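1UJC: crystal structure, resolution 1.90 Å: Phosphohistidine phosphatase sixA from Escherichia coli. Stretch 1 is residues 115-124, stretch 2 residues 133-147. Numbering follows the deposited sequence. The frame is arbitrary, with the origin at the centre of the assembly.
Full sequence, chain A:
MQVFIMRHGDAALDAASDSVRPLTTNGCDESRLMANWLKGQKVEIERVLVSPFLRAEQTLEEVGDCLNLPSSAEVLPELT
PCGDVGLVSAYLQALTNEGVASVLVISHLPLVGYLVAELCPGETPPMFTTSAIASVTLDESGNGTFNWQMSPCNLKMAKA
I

Stretch 1, residues 115-124: LVAELCPGET
Stretch 2, residues 133-147: IASVTLDESGNGTFN

How the end of a helix docks on a β-hairpin is well illustrated by Escherichia coli SixA. Residues 115-119 close a helix, and strands 133-138 and 144-147 form an antiparallel pair, registered by reciprocal bonds between Thr137 and Thr145 (Thr137 N to Thr145 O 3.0 Å, Thr145 N to Thr137 O 2.8 Å). The helix runs nearly along the first strand, their directions 21° apart and their axes 10.0 Å at closest, a spacing filled by side chains.

Alternation along the strand selects the packing surface: Ala134 and Val136 point toward the helix, Ser135 and Thr137 away. Val116, with chi1 t (173°), spreads its two methyls over this surface. Val116 CG2 lies 4.1 Å from Ala134 CB, while Val116 CG1 sits over one face of the Phe146 ring, 4.1 Å from its centroid and only 12° off the normal, a CH-pi contact. Phe146 adopts chi1 t (-174°) and chi2 22°, which presents that face to the valine. Near the plane of the ring, Glu123 (chi1 m, chi2 m, chi3 -21°) brings OE1 to 3.6 Å from Phe146 CD2; a carboxylate oxygen suits the electropositive ring edge. Glu123 OE2 accepts a 2.7 Å hydrogen bond from water 3, which in turn accepts one of 3.1 Å from Phe146 N.

One turn on, Leu119 (m, t) carries CD1 to 4.5 Å from Val136 CG1 and CD2 to 4.4 Å from Leu138 CD1. Leu138 leaves its backbone sideways, but its t, p conformation brings the end of the side chain nearer the helix. Cys120, chi1 m (-51°), places SG 3.6 Å from Val136 CG1 (chi1 t, 173°) and 4.1 Å from Phe146 CB.

Where the helix ends, backbone meets backbone. Cys120 leaves helical geometry at phi/psi -114/111, and Cys120 CA lies 4.5 Å from Gly144 CA. Gly144 N donates to Leu119 O (2.9 Å, 137°), and Cys120 CA approaches Gly144 O at 3.3 Å in a CA-H...O contact. Such closeness needs glycine: an ideal CB on Gly144 would fall 3.0 Å from Leu119 O, a clash. Water 2 donates to both Pro121 O (2.8 Å) and Gly144 O (3.0 Å).

Two turns shape the loops. Cys120-Glu123 is type II, with Gly122 at 82/-4; Asp139-Gly142 is type I, and Asp139 (chi1 p, 76°) turns OD2 to accept from Ser141 N (2.8 Å) and Asn143 N (2.9 Å). The CA-to-CB bond of Asn143 points away from the first stretch, yet at chi1 -141°, between wells, Asn143 ND2 comes to 3.1 Å from Pro121 CG.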

ATOM      1  N   LEU A 115       5.081   8.777  -3.067  1.00 13.19           N
ATOM      2  CA  LEU A 115       4.962   7.774  -4.117  1.00 12.66           C
ATOM      3  C   LEU A 115       3.879   8.152  -5.119  1.00 12.51           C
ATOM      4  O   LEU A 115       4.092   8.058  -6.328  1.00 13.27           O
ATOM      5  CB  LEU A 115       4.653   6.400  -3.515  1.00 11.88           C
ATOM      6  CG  LEU A 115       4.578   5.234  -4.505  1.00  8.93           C
ATOM      7  CD1 LEU A 115       5.865   5.145  -5.314  1.00  9.86           C
ATOM      8  CD2 LEU A 115       4.347   3.945  -3.743  1.00 10.30           C
ATOM      9  N   VAL A 116       2.715   8.569  -4.620  1.00 11.82           N
ATOM     10  CA  VAL A 116       1.625   8.970  -5.503  1.00 11.85           C
ATOM     11  C   VAL A 116       2.047  10.140  -6.389  1.00 12.13           C
ATOM     12  O   VAL A 116       1.789  10.135  -7.591  1.00 11.46           O
ATOM     13  CB  VAL A 116       0.366   9.388  -4.706  1.00 10.72           C
ATOM     14  CG1 VAL A 116      -0.688   9.957  -5.654  1.00 10.64           C
ATOM     15  CG2 VAL A 116      -0.201   8.193  -3.964  1.00 10.26           C
ATOM     16  N   ALA A 117       2.689  11.142  -5.793  1.00 12.35           N
ATOM     17  CA  ALA A 117       3.137  12.316  -6.544  1.00 12.23           C
ATOM     18  C   ALA A 117       4.174  11.911  -7.583  1.00 12.37           C
ATOM     19  O   ALA A 117       4.088  12.306  -8.744  1.00 13.41           O
ATOM     20  CB  ALA A 117       3.726  13.357  -5.596  1.00 10.78           C
ATOM     21  N   GLU A 118       5.152  11.120  -7.151  1.00 12.40           N
ATOM     22  CA  GLU A 118       6.211  10.635  -8.032  1.00 12.83           C
ATOM     23  C   GLU A 118       5.629   9.897  -9.236  1.00 12.90           C
ATOM     24  O   GLU A 118       6.099  10.060 -10.358  1.00 11.51           O
ATOM     25  CB  GLU A 118       7.142   9.704  -7.253  1.00 15.96           C
ATOM     26  CG  GLU A 118       8.153   8.922  -8.083  1.00 19.48           C
ATOM     27  CD  GLU A 118       9.218   9.797  -8.707  1.00 23.42           C
ATOM     28  OE1 GLU A 118       9.426  10.925  -8.216  1.00 23.64           O
ATOM     29  OE2 GLU A 118       9.863   9.345  -9.681  1.00 26.05           O
ATOM     30  N   LEU A 119       4.604   9.085  -8.995  1.00 12.54           N
ATOM     31  CA  LEU A 119       3.967   8.321 -10.063  1.00 12.57           C
ATOM     32  C   LEU A 119       3.007   9.156 -10.906  1.00 11.75           C
ATOM     33  O   LEU A 119       2.868   8.935 -12.112  1.00 10.79           O
ATOM     34  CB  LEU A 119       3.194   7.137  -9.468  1.00 10.72           C
ATOM     35  CG  LEU A 119       3.966   6.116  -8.632  1.00 10.90           C
ATOM     36  CD1 LEU A 119       2.976   5.199  -7.933  1.00 12.50           C
ATOM     37  CD2 LEU A 119       4.907   5.317  -9.518  1.00 10.89           C
ATOM     38  N   CYS A 120       2.356  10.126 -10.274  1.00 11.59           N
ATOM     39  CA  CYS A 120       1.366  10.943 -10.966  1.00 12.08           C
ATOM     40  C   CYS A 120       1.702  12.416 -11.156  1.00 12.99           C
ATOM     41  O   CYS A 120       1.731  13.184 -10.199  1.00 13.34           O
ATOM     42  CB  CYS A 120       0.025  10.835 -10.237  1.00 11.58           C
ATOM     43  SG  CYS A 120      -0.499   9.138  -9.931  1.00 13.15           S
ATOM     44  N   PRO A 121       1.954  12.827 -12.406  1.00 13.95           N
ATOM     45  CA  PRO A 121       2.278  14.223 -12.701  1.00 14.03           C
ATOM     46  C   PRO A 121       1.144  15.157 -12.276  1.00 14.27           C
ATOM     47  O   PRO A 121      -0.030  14.816 -12.412  1.00 13.94           O
ATOM     48  CB  PRO A 121       2.470  14.212 -14.215  1.00 14.71           C
ATOM     49  CG  PRO A 121       3.049  12.854 -14.458  1.00 12.77           C
ATOM     50  CD  PRO A 121       2.170  11.978 -13.592  1.00 12.20           C
ATOM     51  N   GLY A 122       1.502  16.325 -11.750  1.00 13.87           N
ATOM     52  CA  GLY A 122       0.501  17.297 -11.337  1.00 14.40           C
ATOM     53  C   GLY A 122      -0.118  17.090  -9.967  1.00 14.92           C
ATOM     54  O   GLY A 122      -0.912  17.913  -9.515  1.00 15.18           O
ATOM     55  N   GLU A 123       0.245  16.003  -9.299  1.00 14.05           N
ATOM     56  CA  GLU A 123      -0.312  15.712  -7.983  1.00 14.04           C
ATOM     57  C   GLU A 123       0.653  16.043  -6.860  1.00 14.37           C
ATOM     58  O   GLU A 123       1.856  15.814  -6.975  1.00 14.84           O
ATOM     59  CB  GLU A 123      -0.675  14.227  -7.869  1.00 13.83           C
ATOM     60  CG  GLU A 123      -1.675  13.717  -8.885  1.00 14.48           C
ATOM     61  CD  GLU A 123      -3.066  14.294  -8.696  1.00 17.05           C
ATOM     62  OE1 GLU A 123      -3.378  14.774  -7.579  1.00 16.34           O
ATOM     63  OE2 GLU A 123      -3.850  14.247  -9.666  1.00 14.17           O
ATOM     64  N   THR A 124       0.118  16.597  -5.777  1.00 14.86           N
ATOM     65  CA  THR A 124       0.923  16.899  -4.600  1.00 14.83           C
ATOM     66  C   THR A 124       0.773  15.671  -3.700  1.00 14.66           C
ATOM     67  O   THR A 124      -0.170  14.892  -3.850  1.00 14.04           O
ATOM     68  CB  THR A 124       0.399  18.142  -3.844  1.00 14.75           C
ATOM     69  OG1 THR A 124      -0.977  17.947  -3.502  1.00 15.93           O
ATOM     70  CG2 THR A 124       0.529  19.387  -4.702  1.00 15.98           C
ATOM     71  N   ILE A 133      -6.241   3.778   1.389  1.00 11.34           N
ATOM     72  CA  ILE A 133      -5.715   3.272   0.128  1.00 12.48           C
ATOM     73  C   ILE A 133      -5.861   4.248  -1.033  1.00 13.81           C
ATOM     74  O   ILE A 133      -6.925   4.828  -1.246  1.00 14.33           O
ATOM     75  CB  ILE A 133      -6.412   1.955  -0.274  1.00 11.44           C
ATOM     76  CG1 ILE A 133      -6.098   0.863   0.751  1.00 14.40           C
ATOM     77  CG2 ILE A 133      -5.952   1.515  -1.659  1.00 14.65           C
ATOM     78  CD1 ILE A 133      -6.826  -0.439   0.488  1.00 12.61           C
ATOM     79  N   ALA A 134      -4.781   4.413  -1.785  1.00 13.53           N
ATOM     80  CA  ALA A 134      -4.793   5.292  -2.943  1.00 12.65           C
ATOM     81  C   ALA A 134      -4.750   4.425  -4.191  1.00 12.45           C
ATOM     82  O   ALA A 134      -3.980   3.464  -4.265  1.00 12.55           O
ATOM     83  CB  ALA A 134      -3.595   6.222  -2.910  1.00 12.62           C
ATOM     84  N   SER A 135      -5.589   4.760  -5.164  1.00 11.33           N
ATOM     85  CA  SER A 135      -5.650   4.026  -6.421  1.00 11.56           C
ATOM     86  C   SER A 135      -4.959   4.819  -7.511  1.00 11.32           C
ATOM     87  O   SER A 135      -5.278   5.982  -7.744  1.00  9.61           O
ATOM     88  CB  SER A 135      -7.094   3.780  -6.837  1.00 10.49           C
ATOM     89  OG  SER A 135      -7.150   3.440  -8.209  1.00 13.11           O
ATOM     90  N   VAL A 136      -4.022   4.170  -8.186  1.00 10.66           N
ATOM     91  CA  VAL A 136      -3.262   4.799  -9.251  1.00 12.07           C
ATOM     92  C   VAL A 136      -3.189   3.882 -10.455  1.00 11.94           C
ATOM     93  O   VAL A 136      -2.846   2.714 -10.324  1.00 14.44           O
ATOM     94  CB  VAL A 136      -1.811   5.090  -8.799  1.00 11.72           C
ATOM     95  CG1 VAL A 136      -0.984   5.587  -9.974  1.00 13.06           C
ATOM     96  CG2 VAL A 136      -1.810   6.112  -7.667  1.00 10.75           C
ATOM     97  N   THR A 137      -3.520   4.407 -11.626  1.00 12.29           N
ATOM     98  CA  THR A 137      -3.423   3.613 -12.840  1.00 11.87           C
ATOM     99  C   THR A 137      -2.101   4.017 -13.469  1.00 12.55           C
ATOM    100  O   THR A 137      -1.912   5.178 -13.832  1.00 12.58           O
ATOM    101  CB  THR A 137      -4.563   3.917 -13.812  1.00 11.82           C
ATOM    102  OG1 THR A 137      -5.804   3.504 -13.229  1.00 10.01           O
ATOM    103  CG2 THR A 137      -4.346   3.181 -15.129  1.00 13.37           C
ATOM    104  N   LEU A 138      -1.182   3.063 -13.575  1.00 12.36           N
ATOM    105  CA  LEU A 138       0.140   3.330 -14.128  1.00 13.31           C
ATOM    106  C   LEU A 138       0.339   2.700 -15.500  1.00 14.17           C
ATOM    107  O   LEU A 138       0.009   1.528 -15.713  1.00 14.25           O
ATOM    108  CB  LEU A 138       1.211   2.806 -13.172  1.00 12.97           C
ATOM    109  CG  LEU A 138       2.688   3.093 -13.455  1.00 14.07           C
ATOM    110  CD1 LEU A 138       2.973   4.595 -13.369  1.00 12.62           C
ATOM    111  CD2 LEU A 138       3.529   2.343 -12.436  1.00 14.37           C
ATOM    112  N   ASP A 139       0.881   3.476 -16.432  1.00 14.19           N
ATOM    113  CA  ASP A 139       1.131   2.949 -17.760  1.00 15.95           C
ATOM    114  C   ASP A 139       2.598   2.545 -17.908  1.00 15.86           C
ATOM    115  O   ASP A 139       3.421   2.787 -17.019  1.00 16.26           O
ATOM    116  CB  ASP A 139       0.698   3.950 -18.848  1.00 15.74           C
ATOM    117  CG  ASP A 139       1.656   5.115 -19.020  1.00 18.00           C
ATOM    118  OD1 ASP A 139       1.241   6.107 -19.665  1.00 18.09           O
ATOM    119  OD2 ASP A 139       2.808   5.047 -18.542  1.00 15.68           O
ATOM    120  N   GLU A 140       2.906   1.921 -19.035  1.00 16.09           N
ATOM    121  CA  GLU A 140       4.242   1.419 -19.323  1.00 19.05           C
ATOM    122  C   GLU A 140       5.381   2.445 -19.314  1.00 17.68           C
ATOM    123  O   GLU A 140       6.544   2.088 -19.124  1.00 16.56           O
ATOM    124  CB  GLU A 140       4.204   0.681 -20.659  1.00 20.60           C
ATOM    125  CG  GLU A 140       2.981  -0.240 -20.817  1.00 25.25           C
ATOM    126  CD  GLU A 140       1.668   0.520 -21.054  1.00 28.56           C
ATOM    127  OE1 GLU A 140       1.652   1.413 -21.928  1.00 30.23           O
ATOM    128  OE2 GLU A 140       0.649   0.216 -20.380  1.00 26.98           O
ATOM    129  N   SER A 141       5.050   3.718 -19.504  1.00 18.40           N
ATOM    130  CA  SER A 141       6.067   4.762 -19.509  1.00 17.79           C
ATOM    131  C   SER A 141       6.216   5.413 -18.141  1.00 18.69           C
ATOM    132  O   SER A 141       6.858   6.452 -18.006  1.00 20.21           O
ATOM    133  CB  SER A 141       5.735   5.814 -20.568  1.00 18.16           C
ATOM    134  OG  SER A 141       5.815   5.243 -21.864  1.00 19.46           O
ATOM    135  N   GLY A 142       5.619   4.792 -17.128  1.00 18.69           N
ATOM    136  CA  GLY A 142       5.708   5.319 -15.776  1.00 18.58           C
ATOM    137  C   GLY A 142       4.755   6.463 -15.493  1.00 18.56           C
ATOM    138  O   GLY A 142       4.877   7.132 -14.474  1.00 19.33           O
ATOM    139  N   ASN A 143       3.800   6.687 -16.388  1.00 18.38           N
ATOM    140  CA  ASN A 143       2.846   7.768 -16.201  1.00 19.59           C
ATOM    141  C   ASN A 143       1.612   7.256 -15.464  1.00 17.66           C
ATOM    142  O   ASN A 143       0.877   6.403 -15.970  1.00 17.38           O
ATOM    143  CB  ASN A 143       2.452   8.359 -17.552  1.00 22.79           C
ATOM    144  CG  ASN A 143       2.306   9.863 -17.502  1.00 28.75           C
ATOM    145  OD1 ASN A 143       2.095  10.517 -18.530  1.00 33.08           O
ATOM    146  ND2 ASN A 143       2.425  10.427 -16.305  1.00 29.09           N
ATOM    147  N   GLY A 144       1.391   7.780 -14.265  1.00 15.69           N
ATOM    148  CA  GLY A 144       0.262   7.340 -13.475  1.00 13.80           C
ATOM    149  C   GLY A 144      -0.809   8.385 -13.272  1.00 12.98           C
ATOM    150  O   GLY A 144      -0.540   9.586 -13.261  1.00 12.31           O
ATOM    151  N   THR A 145      -2.033   7.905 -13.106  1.00 12.94           N
ATOM    152  CA  THR A 145      -3.193   8.754 -12.887  1.00 13.69           C
ATOM    153  C   THR A 145      -3.750   8.456 -11.497  1.00 13.47           C
ATOM    154  O   THR A 145      -3.983   7.295 -11.159  1.00 12.27           O
ATOM    155  CB  THR A 145      -4.280   8.454 -13.926  1.00 14.61           C
ATOM    156  OG1 THR A 145      -3.820   8.855 -15.220  1.00 18.00           O
ATOM    157  CG2 THR A 145      -5.558   9.187 -13.591  1.00 18.43           C
ATOM    158  N   PHE A 146      -3.950   9.503 -10.699  1.00 12.02           N
ATOM    159  CA  PHE A 146      -4.491   9.369  -9.345  1.00 13.09           C
ATOM    160  C   PHE A 146      -6.019   9.297  -9.437  1.00 13.36           C
ATOM    161  O   PHE A 146      -6.695  10.316  -9.593  1.00 12.26           O
ATOM    162  CB  PHE A 146      -4.046  10.569  -8.498  1.00 14.15           C
ATOM    163  CG  PHE A 146      -4.419  10.475  -7.044  1.00 14.79           C
ATOM    164  CD1 PHE A 146      -4.678   9.245  -6.445  1.00 13.41           C
ATOM    165  CD2 PHE A 146      -4.472  11.626  -6.263  1.00 16.05           C
ATOM    166  CE1 PHE A 146      -4.985   9.157  -5.096  1.00 12.54           C
ATOM    167  CE2 PHE A 146      -4.778  11.553  -4.904  1.00 15.96           C
ATOM    168  CZ  PHE A 146      -5.036  10.313  -4.319  1.00 17.44           C
ATOM    169  N   ASN A 147      -6.546   8.080  -9.343  1.00 13.34           N
ATOM    170  CA  ASN A 147      -7.981   7.831  -9.449  1.00 12.64           C
ATOM    171  C   ASN A 147      -8.780   8.290  -8.238  1.00 12.98           C
ATOM    172  O   ASN A 147      -9.629   9.170  -8.346  1.00 14.78           O
ATOM    173  CB  ASN A 147      -8.210   6.340  -9.687  1.00 13.45           C
ATOM    174  CG  ASN A 147      -7.413   5.819 -10.861  1.00 14.99           C
ATOM    175  OD1 ASN A 147      -6.883   4.706 -10.826  1.00 16.91           O
ATOM    176  ND2 ASN A 147      -7.322   6.624 -11.915  1.00 12.07           N
TER
HETATM  177  O   HOH W   1       5.619  10.065 -13.676  1.00 24.11           O
HETATM  178  O   HOH W   2      -1.301  12.501 -13.387  1.00 16.19           O
HETATM  179  O   HOH W   3      -3.725  12.484 -11.668  1.00 18.65           O